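PDB 1SQH: RE68036p from Drosophila melanogaster, which is of unknown function but is probably an acyltransferase, perhaps acting on glycine. Local coordinates for residues Ile54-Leu64 / Thr200-Phe208; Trp118-Leu129 / Val293-Asn302. All coordinates share one frame; numbering follows the deposited sequence.

Interaction 1 (Ile54-Leu64 / Thr200-Phe208)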
# COMPACT_ATOMS: atom_id res chain seq x y z
N ILE A 54 -18.14 -11.19 5.94
CA ILE A 54 -17.89 -10.06 6.83
C ILE A 54 -18.63 -8.83 6.31
O ILE A 54 -18.31 -8.29 5.25
CB ILE A 54 -16.37 -9.74 6.92
CG1 ILE A 54 -15.62 -10.95 7.47
CG2 ILE A 54 -16.14 -8.52 7.82
CD1 ILE A 54 -14.14 -10.74 7.59
N PRO A 55 -19.63 -8.35 7.06
CA PRO A 55 -20.37 -7.17 6.60
C PRO A 55 -19.46 -5.99 6.25
O PRO A 55 -18.51 -5.67 6.98
CB PRO A 55 -21.30 -6.86 7.77
CG PRO A 55 -20.54 -7.37 8.96
CD PRO A 55 -20.00 -8.69 8.45
N ARG A 56 -19.74 -5.35 5.12
CA ARG A 56 -18.95 -4.20 4.71
C ARG A 56 -19.10 -3.14 5.80
O ARG A 56 -20.07 -3.17 6.57
CB ARG A 56 -19.44 -3.65 3.37
CG ARG A 56 -19.40 -4.66 2.24
CD ARG A 56 -19.74 -4.02 0.92
NE ARG A 56 -19.44 -4.92 -0.19
CZ ARG A 56 -19.31 -4.53 -1.46
NH1 ARG A 56 -19.46 -3.25 -1.80
NH2 ARG A 56 -19.03 -5.43 -2.39
N ASN A 57 -18.16 -2.22 5.86
CA ASN A 57 -18.21 -1.18 6.87
C ASN A 57 -17.94 -1.75 8.26
O ASN A 57 -17.98 -1.03 9.26
CB ASN A 57 -19.55 -0.45 6.83
CG ASN A 57 -19.70 0.41 5.58
OD1 ASN A 57 -19.57 -0.08 4.44
ND2 ASN A 57 -19.97 1.69 5.77
N ASP A 58 -17.67 -3.06 8.33
CA ASP A 58 -17.34 -3.70 9.60
C ASP A 58 -16.17 -2.90 10.16
O ASP A 58 -15.10 -2.86 9.55
CB ASP A 58 -16.88 -5.14 9.39
CG ASP A 58 -16.26 -5.74 10.64
OD1 ASP A 58 -17.01 -5.98 11.61
OD2 ASP A 58 -15.03 -5.95 10.67
N LEU A 59 -16.37 -2.29 11.32
CA LEU A 59 -15.34 -1.46 11.94
C LEU A 59 -13.92 -2.06 12.08
O LEU A 59 -12.93 -1.35 11.88
CB LEU A 59 -15.84 -0.95 13.30
CG LEU A 59 -15.24 0.36 13.85
CD1 LEU A 59 -16.26 1.04 14.77
CD2 LEU A 59 -13.93 0.08 14.57
N ASN A 60 -13.80 -3.34 12.41
CA ASN A 60 -12.45 -3.89 12.56
C ASN A 60 -11.84 -4.52 11.31
O ASN A 60 -10.86 -5.26 11.38
CB ASN A 60 -12.37 -4.84 13.77
CG ASN A 60 -13.34 -5.99 13.69
OD1 ASN A 60 -13.41 -6.68 12.67
ND2 ASN A 60 -14.08 -6.23 14.77
N HIS A 61 -12.43 -4.21 10.15
CA HIS A 61 -11.91 -4.70 8.88
C HIS A 61 -12.00 -3.60 7.83
O HIS A 61 -11.63 -3.80 6.67
CB HIS A 61 -12.68 -5.92 8.38
CG HIS A 61 -12.33 -7.19 9.09
ND1 HIS A 61 -12.85 -7.52 10.33
CD2 HIS A 61 -11.54 -8.23 8.73
CE1 HIS A 61 -12.39 -8.71 10.69
NE2 HIS A 61 -11.60 -9.16 9.74
N ILE A 62 -12.48 -2.42 8.22
CA ILE A 62 -12.61 -1.31 7.29
C ILE A 62 -11.28 -0.94 6.64
O ILE A 62 -11.26 -0.43 5.52
CB ILE A 62 -13.15 -0.05 7.96
CG1 ILE A 62 -12.29 0.29 9.18
CG2 ILE A 62 -14.60 -0.24 8.34
CD1 ILE A 62 -12.31 1.75 9.53
N SER A 63 -10.18 -1.17 7.35
CA SER A 63 -8.85 -0.85 6.83
C SER A 63 -8.56 -1.67 5.57
O SER A 63 -7.66 -1.34 4.80
CB SER A 63 -7.79 -1.11 7.89
OG SER A 63 -7.67 -2.50 8.16
N LEU A 64 -9.33 -2.73 5.36
CA LEU A 64 -9.19 -3.60 4.20
C LEU A 64 -10.20 -3.25 3.09
O LEU A 64 -10.40 -4.03 2.15
CB LEU A 64 -9.37 -5.06 4.63
CG LEU A 64 -8.11 -5.85 5.01
CD1 LEU A 64 -7.22 -5.02 5.92
CD2 LEU A 64 -8.49 -7.16 5.68
N THR A 200 -5.43 -2.62 14.78
CA THR A 200 -6.48 -3.43 14.19
C THR A 200 -6.28 -3.64 12.69
O THR A 200 -6.69 -4.66 12.15
CB THR A 200 -7.89 -2.84 14.51
OG1 THR A 200 -8.83 -3.28 13.52
CG2 THR A 200 -7.84 -1.32 14.58
N TYR A 201 -5.62 -2.68 12.03
CA TYR A 201 -5.32 -2.83 10.60
C TYR A 201 -4.34 -3.99 10.51
O TYR A 201 -4.54 -4.92 9.73
CB TYR A 201 -4.66 -1.56 10.05
CG TYR A 201 -4.05 -1.71 8.66
CD1 TYR A 201 -4.72 -2.40 7.65
CD2 TYR A 201 -2.83 -1.11 8.33
CE1 TYR A 201 -4.20 -2.48 6.35
CE2 TYR A 201 -2.30 -1.19 7.04
CZ TYR A 201 -2.99 -1.87 6.05
OH TYR A 201 -2.49 -1.92 4.77
N LEU A 202 -3.28 -3.93 11.32
CA LEU A 202 -2.28 -5.00 11.31
C LEU A 202 -2.92 -6.37 11.60
O LEU A 202 -2.56 -7.38 10.99
CB LEU A 202 -1.17 -4.70 12.33
CG LEU A 202 0.08 -3.98 11.79
CD1 LEU A 202 -0.32 -2.79 10.97
CD2 LEU A 202 0.98 -3.55 12.94
N GLN A 203 -3.89 -6.39 12.52
CA GLN A 203 -4.58 -7.64 12.86
C GLN A 203 -5.37 -8.18 11.66
O GLN A 203 -5.49 -9.40 11.47
CB GLN A 203 -5.49 -7.42 14.08
CG GLN A 203 -4.80 -7.76 15.40
CD GLN A 203 -5.50 -7.18 16.62
OE1 GLN A 203 -6.72 -7.01 16.62
NE2 GLN A 203 -4.73 -6.89 17.66
N ALA A 204 -5.92 -7.27 10.85
CA ALA A 204 -6.66 -7.67 9.66
C ALA A 204 -5.69 -8.27 8.64
O ALA A 204 -5.98 -9.29 8.00
CB ALA A 204 -7.40 -6.47 9.06
N LEU A 205 -4.52 -7.64 8.50
CA LEU A 205 -3.49 -8.09 7.57
C LEU A 205 -2.91 -9.47 7.91
O LEU A 205 -2.61 -10.27 7.02
CB LEU A 205 -2.35 -7.07 7.50
CG LEU A 205 -2.60 -5.83 6.64
CD1 LEU A 205 -1.45 -4.84 6.78
CD2 LEU A 205 -2.74 -6.27 5.19
N VAL A 206 -2.72 -9.76 9.20
CA VAL A 206 -2.18 -11.06 9.55
C VAL A 206 -3.24 -12.10 9.23
O VAL A 206 -2.93 -13.26 8.97
CB VAL A 206 -1.80 -11.15 11.05
CG1 VAL A 206 -2.99 -10.81 11.91
CG2 VAL A 206 -1.30 -12.55 11.39
N ARG A 207 -4.50 -11.68 9.22
CA ARG A 207 -5.59 -12.60 8.94
C ARG A 207 -5.83 -12.88 7.46
O ARG A 207 -5.93 -14.05 7.05
CB ARG A 207 -6.89 -12.09 9.57
CG ARG A 207 -8.07 -13.02 9.33
CD ARG A 207 -9.36 -12.51 9.95
NE ARG A 207 -10.46 -13.42 9.64
CZ ARG A 207 -11.74 -13.19 9.94
NH1 ARG A 207 -12.09 -12.07 10.55
NH2 ARG A 207 -12.66 -14.09 9.62
N PHE A 208 -5.93 -11.82 6.66
CA PHE A 208 -6.20 -11.96 5.23
C PHE A 208 -5.05 -11.84 4.25
O PHE A 208 -5.20 -12.15 3.06
CB PHE A 208 -7.30 -10.97 4.86
CG PHE A 208 -8.63 -11.35 5.42
CD1 PHE A 208 -9.32 -12.44 4.91
CD2 PHE A 208 -9.16 -10.65 6.50
CE1 PHE A 208 -10.54 -12.84 5.47
CE2 PHE A 208 -10.38 -11.05 7.07
CZ PHE A 208 -11.06 -12.14 6.55
O HOH W 1 -8.74 -6.36 12.71
O HOH W 2 -5.06 -1.05 3.44
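Ser63 and Tyr201 mark the closest backbone approach, CA to CA 5.5 Å, where the loop between helix 34-51 and strand 67-71 runs up against helix 199-208. No clear direct hydrogen bond crosses here, and the clear hydrogen-bonded links run through two waters: one donates to both Asn60 O and Thr200 O, another donates to Ser63 O and bonds to Tyr201 OH. Between them the fit is apolar. The fork of Leu64 closes on the methyl of Ala204, with CD1 3.5 Å from Ala204 CB, tight for two carbons. The same CD1 lies in the ring plane of Tyr201, at its edge, while Leu64 CD2 sits 3.6 Å from Phe208 CD2. Ser63 OG also comes in at the Tyr201 edge.

Farther along the helix, His61 and Phe208 meet rim to rim, planes 67° apart and His61 CD2 3.5 Å from Phe208 CE2. Ile54 CD1 roofs this corner: it lies over one face of the imidazole, over a face of the Arg207 guanidinium, and 3.5 Å from Phe208 CZ. Arg207 holds CG anti to its backbone N (chi1 -179°) and stays extended to NE, which carries NH1 to within 3.1 Å of His61 NE2. On the other side of the imidazole, ND1 donates to Asp58 OD2 over 2.7 Å, a His-carboxylate hydrogen bond that should limit the ring's rotation. The loop thus grips the helix by shape and by water, and Asp58 OD2, 6.8 Å from Arg207 NH1, probably offsets some of the positive charge there without touching it.

Interaction 2 (Trp118-Leu129 / Val293-Asn302)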
# COMPACT_ATOMS: atom_id res chain seq x y z
N TRP A 118 -9.39 17.55 3.95
CA TRP A 118 -8.21 18.39 3.81
C TRP A 118 -7.73 18.96 5.13
O TRP A 118 -6.54 19.19 5.32
CB TRP A 118 -8.49 19.59 2.89
CG TRP A 118 -8.92 19.23 1.51
CD1 TRP A 118 -10.17 19.33 0.99
CD2 TRP A 118 -8.08 18.72 0.47
NE1 TRP A 118 -10.17 18.92 -0.32
CE2 TRP A 118 -8.90 18.54 -0.67
CE3 TRP A 118 -6.72 18.40 0.39
CZ2 TRP A 118 -8.40 18.05 -1.88
CZ3 TRP A 118 -6.22 17.91 -0.82
CH2 TRP A 118 -7.07 17.75 -1.93
N THR A 119 -8.67 19.20 6.03
CA THR A 119 -8.39 19.79 7.33
C THR A 119 -8.30 18.81 8.49
O THR A 119 -7.87 19.18 9.59
CB THR A 119 -9.48 20.84 7.63
OG1 THR A 119 -9.23 22.01 6.85
CG2 THR A 119 -9.52 21.19 9.11
N GLN A 120 -8.69 17.56 8.25
CA GLN A 120 -8.68 16.56 9.30
C GLN A 120 -7.56 15.53 9.25
O GLN A 120 -7.74 14.38 9.64
CB GLN A 120 -10.03 15.84 9.32
CG GLN A 120 -11.18 16.72 9.80
CD GLN A 120 -12.54 16.12 9.51
OE1 GLN A 120 -13.01 16.15 8.37
NE2 GLN A 120 -13.17 15.55 10.54
N GLY A 121 -6.39 15.96 8.76
CA GLY A 121 -5.24 15.07 8.68
C GLY A 121 -5.25 13.98 7.62
O GLY A 121 -4.63 12.93 7.81
N ALA A 122 -5.94 14.21 6.51
CA ALA A 122 -6.01 13.21 5.44
C ALA A 122 -4.63 12.86 4.87
O ALA A 122 -3.78 13.73 4.72
CB ALA A 122 -6.92 13.71 4.32
N LEU A 123 -4.43 11.59 4.55
CA LEU A 123 -3.15 11.16 3.98
C LEU A 123 -3.26 10.88 2.48
O LEU A 123 -4.08 10.06 2.05
CB LEU A 123 -2.65 9.90 4.70
CG LEU A 123 -1.39 9.24 4.14
CD1 LEU A 123 -0.21 10.19 4.24
CD2 LEU A 123 -1.10 7.94 4.90
N LEU A 124 -2.46 11.57 1.69
CA LEU A 124 -2.45 11.40 0.24
C LEU A 124 -1.39 10.33 -0.08
O LEU A 124 -0.19 10.58 0.06
CB LEU A 124 -2.10 12.73 -0.44
CG LEU A 124 -3.23 13.76 -0.66
CD1 LEU A 124 -4.24 13.69 0.47
CD2 LEU A 124 -2.63 15.16 -0.80
N THR A 125 -1.84 9.16 -0.52
CA THR A 125 -0.94 8.04 -0.83
C THR A 125 -0.56 7.87 -2.31
O THR A 125 -1.36 8.16 -3.21
CB THR A 125 -1.54 6.71 -0.33
OG1 THR A 125 -2.74 6.41 -1.07
CG2 THR A 125 -1.87 6.79 1.15
N ASN A 126 0.64 7.36 -2.54
CA ASN A 126 1.15 7.13 -3.89
C ASN A 126 0.82 8.23 -4.91
O ASN A 126 0.29 7.96 -5.98
CB ASN A 126 0.65 5.76 -4.43
CG ASN A 126 -0.83 5.51 -4.16
OD1 ASN A 126 -1.22 5.11 -3.04
ND2 ASN A 126 -1.66 5.75 -5.17
N VAL A 127 1.17 9.47 -4.57
CA VAL A 127 0.91 10.62 -5.44
C VAL A 127 1.97 10.78 -6.51
O VAL A 127 3.17 10.83 -6.19
CB VAL A 127 0.87 11.96 -4.65
CG1 VAL A 127 0.36 13.06 -5.56
CG2 VAL A 127 0.00 11.82 -3.41
N ASP A 128 1.53 10.85 -7.76
CA ASP A 128 2.44 11.01 -8.89
C ASP A 128 3.19 12.34 -8.75
O ASP A 128 2.61 13.33 -8.29
CB ASP A 128 1.66 11.00 -10.20
CG ASP A 128 2.55 11.02 -11.42
OD1 ASP A 128 2.86 9.92 -11.94
OD2 ASP A 128 2.95 12.12 -11.84
N LEU A 129 4.46 12.36 -9.14
CA LEU A 129 5.25 13.58 -9.03
C LEU A 129 4.63 14.77 -9.75
O LEU A 129 4.87 15.92 -9.38
CB LEU A 129 6.66 13.33 -9.56
CG LEU A 129 7.45 12.32 -8.72
CD1 LEU A 129 8.80 12.03 -9.37
CD2 LEU A 129 7.63 12.87 -7.31
N VAL A 293 8.79 6.82 -8.58
CA VAL A 293 9.00 7.68 -7.42
C VAL A 293 7.69 8.41 -7.20
O VAL A 293 7.18 9.08 -8.09
CB VAL A 293 10.11 8.72 -7.66
CG1 VAL A 293 10.22 9.64 -6.45
CG2 VAL A 293 11.44 8.02 -7.92
N ASN A 294 7.13 8.25 -6.01
CA ASN A 294 5.86 8.87 -5.65
C ASN A 294 6.00 9.53 -4.30
O ASN A 294 6.96 9.27 -3.57
CB ASN A 294 4.77 7.80 -5.56
CG ASN A 294 4.01 7.62 -6.86
OD1 ASN A 294 4.49 7.98 -7.94
ND2 ASN A 294 2.80 7.06 -6.77
N GLU A 295 5.04 10.37 -3.95
CA GLU A 295 5.08 11.01 -2.65
C GLU A 295 3.89 10.58 -1.80
O GLU A 295 2.82 10.25 -2.32
CB GLU A 295 5.11 12.54 -2.78
CG GLU A 295 6.51 13.13 -2.85
CD GLU A 295 6.52 14.65 -2.93
OE1 GLU A 295 5.82 15.31 -2.13
OE2 GLU A 295 7.25 15.20 -3.78
N TRP A 296 4.11 10.54 -0.50
CA TRP A 296 3.07 10.24 0.46
C TRP A 296 2.95 11.59 1.16
O TRP A 296 3.90 12.05 1.81
CB TRP A 296 3.53 9.16 1.43
CG TRP A 296 2.81 7.86 1.25
CD1 TRP A 296 1.87 7.32 2.08
CD2 TRP A 296 2.99 6.92 0.18
NE1 TRP A 296 1.45 6.10 1.59
CE2 TRP A 296 2.13 5.83 0.43
CE3 TRP A 296 3.81 6.89 -0.97
CZ2 TRP A 296 2.05 4.72 -0.43
CZ3 TRP A 296 3.73 5.77 -1.83
CH2 TRP A 296 2.85 4.71 -1.55
N ILE A 297 1.81 12.25 1.00
CA ILE A 297 1.64 13.56 1.59
C ILE A 297 0.70 13.55 2.78
O ILE A 297 -0.52 13.43 2.62
CB ILE A 297 1.12 14.56 0.55
CG1 ILE A 297 2.02 14.52 -0.69
CG2 ILE A 297 1.09 15.95 1.14
CD1 ILE A 297 1.60 15.45 -1.82
N LYS A 298 1.27 13.66 3.97
CA LYS A 298 0.48 13.67 5.19
C LYS A 298 0.11 15.12 5.53
O LYS A 298 1.00 15.95 5.76
CB LYS A 298 1.28 13.04 6.33
CG LYS A 298 0.68 13.19 7.72
CD LYS A 298 -0.70 12.57 7.84
CE LYS A 298 -1.20 12.68 9.28
NZ LYS A 298 -2.64 12.35 9.44
N LEU A 299 -1.19 15.41 5.54
CA LEU A 299 -1.69 16.74 5.88
C LEU A 299 -1.91 16.80 7.39
O LEU A 299 -2.56 15.91 7.95
CB LEU A 299 -3.01 17.00 5.15
CG LEU A 299 -2.99 17.57 3.72
CD1 LEU A 299 -1.88 16.94 2.92
CD2 LEU A 299 -4.34 17.34 3.07
N VAL A 300 -1.38 17.82 8.05
CA VAL A 300 -1.55 17.93 9.51
C VAL A 300 -2.91 18.55 9.83
O VAL A 300 -3.32 19.54 9.23
CB VAL A 300 -0.44 18.79 10.17
CG1 VAL A 300 0.92 18.42 9.59
CG2 VAL A 300 -0.73 20.27 9.97
N PRO A 301 -3.64 17.96 10.79
CA PRO A 301 -4.96 18.48 11.18
C PRO A 301 -4.90 19.95 11.58
O PRO A 301 -4.03 20.34 12.37
CB PRO A 301 -5.37 17.57 12.34
CG PRO A 301 -4.67 16.28 12.03
CD PRO A 301 -3.30 16.76 11.57
N ASN A 302 -5.81 20.75 11.04
CA ASN A 302 -5.86 22.19 11.32
C ASN A 302 -5.21 22.66 12.61
O ASN A 302 -4.06 23.10 12.59
CB ASN A 302 -7.31 22.68 11.28
CG ASN A 302 -7.61 23.50 10.04
OD1 ASN A 302 -8.72 24.00 9.86
ND2 ASN A 302 -6.61 23.63 9.16
O HOH W 3 -5.34 18.30 7.80
O HOH W 4 2.40 7.60 -10.49
O HOH W 5 5.99 10.21 -10.41
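Lys298 NZ donates to Gly121 O over 2.6 Å, its chain bending at chi2 (60°) to bring the amine to the loop that leads into strand 123-128. The two strands, 123-128 and 289-299, run antiparallel in the large mixed sheet, and a beta bulge shifts their register by one between Leu124 and Val127. Leu124 and Ile297 form a hydrogen-bonded pair, as do Val127 and Glu295 beyond the bulge; Leu124 N reaches Ile297 O nearly straight, at 171°. Leu124 CB packs on Ile297 CB, on the face that helix 129-141 covers, and Glu295 on that face makes a salt bridge to Lys136.

Trp296 lies across the bulge with its indole face against the backbone of the neighbouring strand. Thr125 CA stands 3.9 Å from the centroid of the five-membered ring, 10° off its normal, a CH-pi contact, while Asn126 N sits 3.3 Å above the indole plane. Leu123 CD2 comes to the ring's edge, and Trp271 meets it edge-to-face. A serine at Trp296 would probably strip the cover from the bulged backbone at Thr125 and Asn126 and leave Trp271 without its aromatic mate.

At the far end, Asp128 caps the start of helix 129-141 by accepting from Gly130 N. At the other, Asn302 N bonds to Thr119 O, and a water ties Trp118 O to Gly121 N. Gly121 has positive phi, and a CB there would strike Pro301 CG. Its bare CA comes within 2.9 Å of Leu299 O in a CA-H...O contact, the nearest thing to a partner for a buried carbonyl oxygen that has no hydrogen bond in the model.

Interactions 1 and 2 lie 22 Å apart between centres, with about 9 Å between nearest atoms, and their segments alternate along the chain: 54-64, 118-129, 200-208, 293-302. Each joins an early part of the chain to a late one. Interaction 2 does so inside the eight-stranded mixed sheet, where strand 289-299 sits between 123-128 and 147-157. Interaction 1 does so beside the sheets, through helix 199-208, which leads into strand 211-216 of the separate four-stranded antiparallel sheet. Segments 54-64 and 118-129 both belong to the DUF5645 region, so the two contacts together tie that region, by loop and by strand, to the later part of a probably acetyltransferase-like protein.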